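Local coordinates for catalytic domain of the nuclear inclusion protein A (nia) (Tobacco etch virus, PDB 1LVM) that cleaves peptide bonds at a specific sequence, as a chymotrypsin-like cysteine protease that probably processes the viral polyprotein, at residues T25-L29 and L64-L68; N59-L63 and V74-L80. The protein carries 1 engineered substitution. All blocks are in the same frame, centred on the assembly; numbering follows the deposited sequence.

Contact 1 (T25-L29 and L64-L68); sequences TICHL and LVQSL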
# COMPACT_ATOMS: atom_id res chain seq x y z
N THR A 25 -1.89 -2.32 11.48
CA THR A 25 -1.75 -0.91 11.03
C THR A 25 -2.45 -0.65 9.70
O THR A 25 -2.49 0.50 9.23
CB THR A 25 -0.30 -0.50 10.82
OG1 THR A 25 0.23 -1.20 9.66
CG2 THR A 25 0.56 -0.86 12.03
N ILE A 26 -2.99 -1.69 9.09
CA ILE A 26 -3.66 -1.49 7.79
C ILE A 26 -5.03 -0.84 7.95
O ILE A 26 -5.75 -1.12 8.91
CB ILE A 26 -3.77 -2.85 7.07
CG1 ILE A 26 -2.37 -3.31 6.75
CG2 ILE A 26 -4.76 -2.73 5.85
CD1 ILE A 26 -2.33 -4.73 6.09
N CYS A 27 -5.33 0.13 7.07
CA CYS A 27 -6.60 0.78 7.07
C CYS A 27 -7.25 0.60 5.74
O CYS A 27 -6.56 0.50 4.69
CB CYS A 27 -6.43 2.32 7.24
SG CYS A 27 -5.56 2.88 8.75
N HIS A 28 -8.57 0.61 5.76
CA HIS A 28 -9.32 0.55 4.51
C HIS A 28 -9.78 1.98 4.22
O HIS A 28 -10.38 2.62 5.08
CB HIS A 28 -10.54 -0.33 4.58
CG HIS A 28 -11.09 -0.61 3.22
ND1 HIS A 28 -12.38 -0.27 2.85
CD2 HIS A 28 -10.52 -1.17 2.12
CE1 HIS A 28 -12.58 -0.62 1.59
NE2 HIS A 28 -11.47 -1.16 1.12
N LEU A 29 -9.53 2.45 2.99
CA LEU A 29 -9.81 3.83 2.59
C LEU A 29 -10.82 3.92 1.46
O LEU A 29 -10.70 3.21 0.46
CB LEU A 29 -8.47 4.45 2.08
CG LEU A 29 -7.24 4.27 3.01
CD1 LEU A 29 -5.99 4.91 2.43
CD2 LEU A 29 -7.47 4.95 4.35
N LEU A 64 -13.35 7.95 3.90
CA LEU A 64 -13.74 7.10 5.06
C LEU A 64 -12.52 6.25 5.38
O LEU A 64 -11.96 5.61 4.49
CB LEU A 64 -14.88 6.18 4.69
CG LEU A 64 -15.60 5.43 5.82
CD1 LEU A 64 -16.22 6.43 6.82
CD2 LEU A 64 -16.71 4.60 5.19
N VAL A 65 -12.11 6.22 6.65
CA VAL A 65 -10.91 5.46 7.03
C VAL A 65 -11.26 4.44 8.10
O VAL A 65 -11.61 4.80 9.21
CB VAL A 65 -9.87 6.35 7.64
CG1 VAL A 65 -8.64 5.51 8.02
CG2 VAL A 65 -9.47 7.46 6.65
N GLN A 66 -11.23 3.17 7.72
CA GLN A 66 -11.53 2.08 8.65
C GLN A 66 -10.21 1.51 9.21
O GLN A 66 -9.34 1.12 8.44
CB GLN A 66 -12.34 1.01 7.94
CG GLN A 66 -12.55 -0.15 8.91
CD GLN A 66 -13.81 -0.92 8.67
OE1 GLN A 66 -14.23 -1.09 7.51
NE2 GLN A 66 -14.44 -1.40 9.78
N SER A 67 -10.05 1.49 10.55
CA SER A 67 -8.79 1.01 11.13
C SER A 67 -9.12 0.17 12.39
O SER A 67 -10.28 -0.08 12.70
CB SER A 67 -7.91 2.16 11.57
OG SER A 67 -8.50 2.86 12.67
N LEU A 68 -8.07 -0.17 13.11
CA LEU A 68 -8.17 -0.96 14.34
C LEU A 68 -8.97 -0.15 15.36
O LEU A 68 -9.73 -0.69 16.18
CB LEU A 68 -6.76 -1.16 14.88
CG LEU A 68 -6.39 -1.85 16.19
CD1 LEU A 68 -6.40 -3.37 16.02
CD2 LEU A 68 -4.98 -1.34 16.61
O HOH W 1 -5.56 -0.39 11.57
O HOH W 2 -13.15 2.78 3.87
O HOH W 3 -14.31 0.54 5.16
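His28 and Gln66 face each other as an antiparallel hydrogen-bonded pair, and their main-chain groups satisfy one another: His28 N donates to Gln66 O and Gln66 N donates to His28 O, each N to O distance being 2.8 Å. Two CA-H...O contacts flank this ring, the shorter from Cys27 CA to Gln66 O at 3.1 Å; a third, Leu29 CA to Leu64 O (3.4 Å), follows at the next pair. There Leu29 and Val65 form a non-hydrogen-bonded pair, so their backbone groups turn outward to other strands: Leu29 pairs with Leu40 and Val65 with Phe72. Strands 26-33 and 62-67 are thus interior neighbours in the N-terminal barrel of this chymotrypsin-type double-barrel protease. Toward the end of strand 62-67 direct pairing gives way to solvent. Water 1 donates to Ile26 O (2.8 Å) and accepts from Leu68 N (3.0 Å), bridging the place where the strands part. Ser67 OG turns back to its own chain and bonds His69 N, a local use that suits a small hydroxyl residue at a turn. The two sheet faces differ in chemistry. Cys27 CB and Leu29 CD2 both pack on Val65 CG1, at 4.0 and 3.9 Å, and Ile49 closes over all three compact apolar side chains. On the face of His28 and Gln66, longer polar side chains can reach water while their CB atoms pack 4.0 Å apart: water 3 lies 3.1 Å from His28 ND1 and donates to Gln66 OE1 at 2.9 Å. Water 2 donates to the main-chain Leu64 O (3.1 Å) and accepts a weak bond from His28 ND1 (3.3 Å).

Contact 2 (N59-L63 and V74-L80); sequences NNGTL and VKNTTTL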
# COMPACT_ATOMS: atom_id res chain seq x y z
N ASN A 59 -10.12 14.55 -5.86
CA ASN A 59 -9.89 15.07 -4.52
C ASN A 59 -10.93 16.19 -4.32
O ASN A 59 -10.62 17.38 -4.43
CB ASN A 59 -8.45 15.56 -4.41
CG ASN A 59 -8.06 15.92 -2.94
OD1 ASN A 59 -8.90 16.04 -2.06
ND2 ASN A 59 -6.79 16.15 -2.71
N ASN A 60 -12.17 15.80 -4.02
CA ASN A 60 -13.24 16.80 -3.95
C ASN A 60 -14.42 16.21 -3.18
O ASN A 60 -15.58 16.46 -3.51
CB ASN A 60 -13.61 17.15 -5.41
CG ASN A 60 -14.63 18.26 -5.50
OD1 ASN A 60 -14.51 19.22 -4.77
ND2 ASN A 60 -15.65 18.11 -6.37
N GLY A 61 -14.13 15.39 -2.16
CA GLY A 61 -15.21 14.73 -1.44
C GLY A 61 -14.80 14.35 -0.06
O GLY A 61 -14.19 15.18 0.63
N THR A 62 -15.13 13.11 0.32
CA THR A 62 -14.88 12.63 1.66
C THR A 62 -13.95 11.41 1.69
O THR A 62 -13.84 10.70 0.72
CB THR A 62 -16.20 12.20 2.37
OG1 THR A 62 -16.79 11.06 1.68
CG2 THR A 62 -17.21 13.37 2.34
N LEU A 63 -13.29 11.19 2.82
CA LEU A 63 -12.45 9.98 2.92
C LEU A 63 -12.88 9.18 4.13
O LEU A 63 -12.77 9.67 5.27
CB LEU A 63 -10.96 10.32 3.08
CG LEU A 63 -10.04 9.08 3.11
CD1 LEU A 63 -10.05 8.40 1.68
CD2 LEU A 63 -8.60 9.47 3.46
N VAL A 74 -13.25 11.82 7.06
CA VAL A 74 -12.71 13.13 6.76
C VAL A 74 -13.79 13.82 5.92
O VAL A 74 -14.12 13.36 4.83
CB VAL A 74 -11.43 13.01 5.88
CG1 VAL A 74 -10.90 14.41 5.45
CG2 VAL A 74 -10.37 12.26 6.63
N LYS A 75 -14.28 14.96 6.40
CA LYS A 75 -15.36 15.62 5.70
C LYS A 75 -15.03 16.25 4.38
O LYS A 75 -15.86 16.32 3.48
CB LYS A 75 -15.99 16.67 6.64
CG LYS A 75 -16.59 16.02 7.90
CD LYS A 75 -17.38 17.00 8.77
CE LYS A 75 -16.52 18.14 9.32
NZ LYS A 75 -17.26 19.02 10.29
N ASN A 76 -13.82 16.73 4.28
CA ASN A 76 -13.38 17.38 3.05
C ASN A 76 -11.94 16.96 2.76
O ASN A 76 -10.99 17.38 3.40
CB ASN A 76 -13.51 18.91 3.25
CG ASN A 76 -13.17 19.68 2.00
OD1 ASN A 76 -12.55 19.16 1.10
ND2 ASN A 76 -13.56 20.95 1.95
N THR A 77 -11.79 16.10 1.75
CA THR A 77 -10.48 15.62 1.43
C THR A 77 -9.46 16.65 1.06
O THR A 77 -8.30 16.41 1.22
CB THR A 77 -10.52 14.60 0.30
OG1 THR A 77 -11.26 15.11 -0.79
CG2 THR A 77 -11.29 13.28 0.77
N THR A 78 -9.90 17.81 0.58
CA THR A 78 -8.96 18.82 0.17
C THR A 78 -8.20 19.39 1.32
O THR A 78 -7.21 20.11 1.09
CB THR A 78 -9.68 19.96 -0.59
OG1 THR A 78 -10.48 20.73 0.32
CG2 THR A 78 -10.60 19.38 -1.65
N THR A 79 -8.64 19.11 2.55
CA THR A 79 -7.95 19.60 3.74
C THR A 79 -6.80 18.68 4.17
O THR A 79 -5.96 19.03 5.01
CB THR A 79 -8.93 19.74 4.95
OG1 THR A 79 -9.37 18.43 5.39
CG2 THR A 79 -10.16 20.53 4.49
N LEU A 80 -6.74 17.50 3.58
CA LEU A 80 -5.71 16.58 4.00
C LEU A 80 -4.30 16.92 3.46
O LEU A 80 -4.15 17.05 2.25
CB LEU A 80 -6.12 15.18 3.45
CG LEU A 80 -6.56 13.93 4.22
CD1 LEU A 80 -6.94 14.25 5.64
CD2 LEU A 80 -7.65 13.16 3.44
O HOH W 4 -5.77 16.93 0.03
O HOH W 5 -12.18 13.24 -3.18
O HOH W 6 -14.49 19.92 -1.47
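This is a strand-to-turn contact at the far end of a beta hairpin, where residues 59-63 lead into strand 62-67 and residues 74-80 leave strand 70-74 through a short 3-10 turn. Regular pairing persists at Leu63 and Val74, an antiparallel hydrogen-bonded pair: Val74 N donates to Leu63 O at 2.8 Å and Leu63 N to Val74 O at 3.1 Å. Beyond it Thr77 takes over. Its N donates to Gly61 O (2.8 Å), while its OG1 donates to Asn59 OD1 (2.8 Å) and accepts from Gly61 N (3.2 Å). Threonine suits this post because its methyl also packs on Leu63, with CG2 3.8 Å from Leu63 CB; Gly61 has phi/psi of -156°/-134°, a region glycine adopts far more easily than other residues. Asn76 starts the 3-10 turn with an Asx turn, its OD1 accepting from Thr78 N at 3.0 Å. Asn59 ND2 bonds Trp210 O and also water 4 (3.0 Å), which donates to Thr77 O and Leu80 O, both at 2.8 Å. Beside Thr77 CG2, Leu63 CD2 meets Leu80 CD2 at 3.8 Å. The bound peptide lies against Val74, Lys75 and Thr79, so this turn borders it. Past the last bridged pair, one main-chain bond and the side chains of Thr77 and Asn59 continue the pairing, which implies a junction held by a few specific polar bonds beside a small apolar patch.

How the contacts relate
Both contacts draw on strand 62-67, but on different parts and different neighbours: contact 1 joins its later half to strand 26-33, contact 2 its beginning to the end of strand 70-74 and the turn that follows. Contact 1 is the more buried and lies nearer the chain centre, its own centre about 12 Å from it against 20 Å; contact 2 is partly exposed. Their centres are 15 Å apart, yet they touch where Leu29 CB approaches Leu63 CD1 at 4.3 Å, apolar packing between the adjacent strands. Chemistry follows place: within the sheet, direct bonds are purely main-chain, whereas at its margin side-chain groups join the backbone in bonding. Apolar side chains of both also pack on the bound peptide.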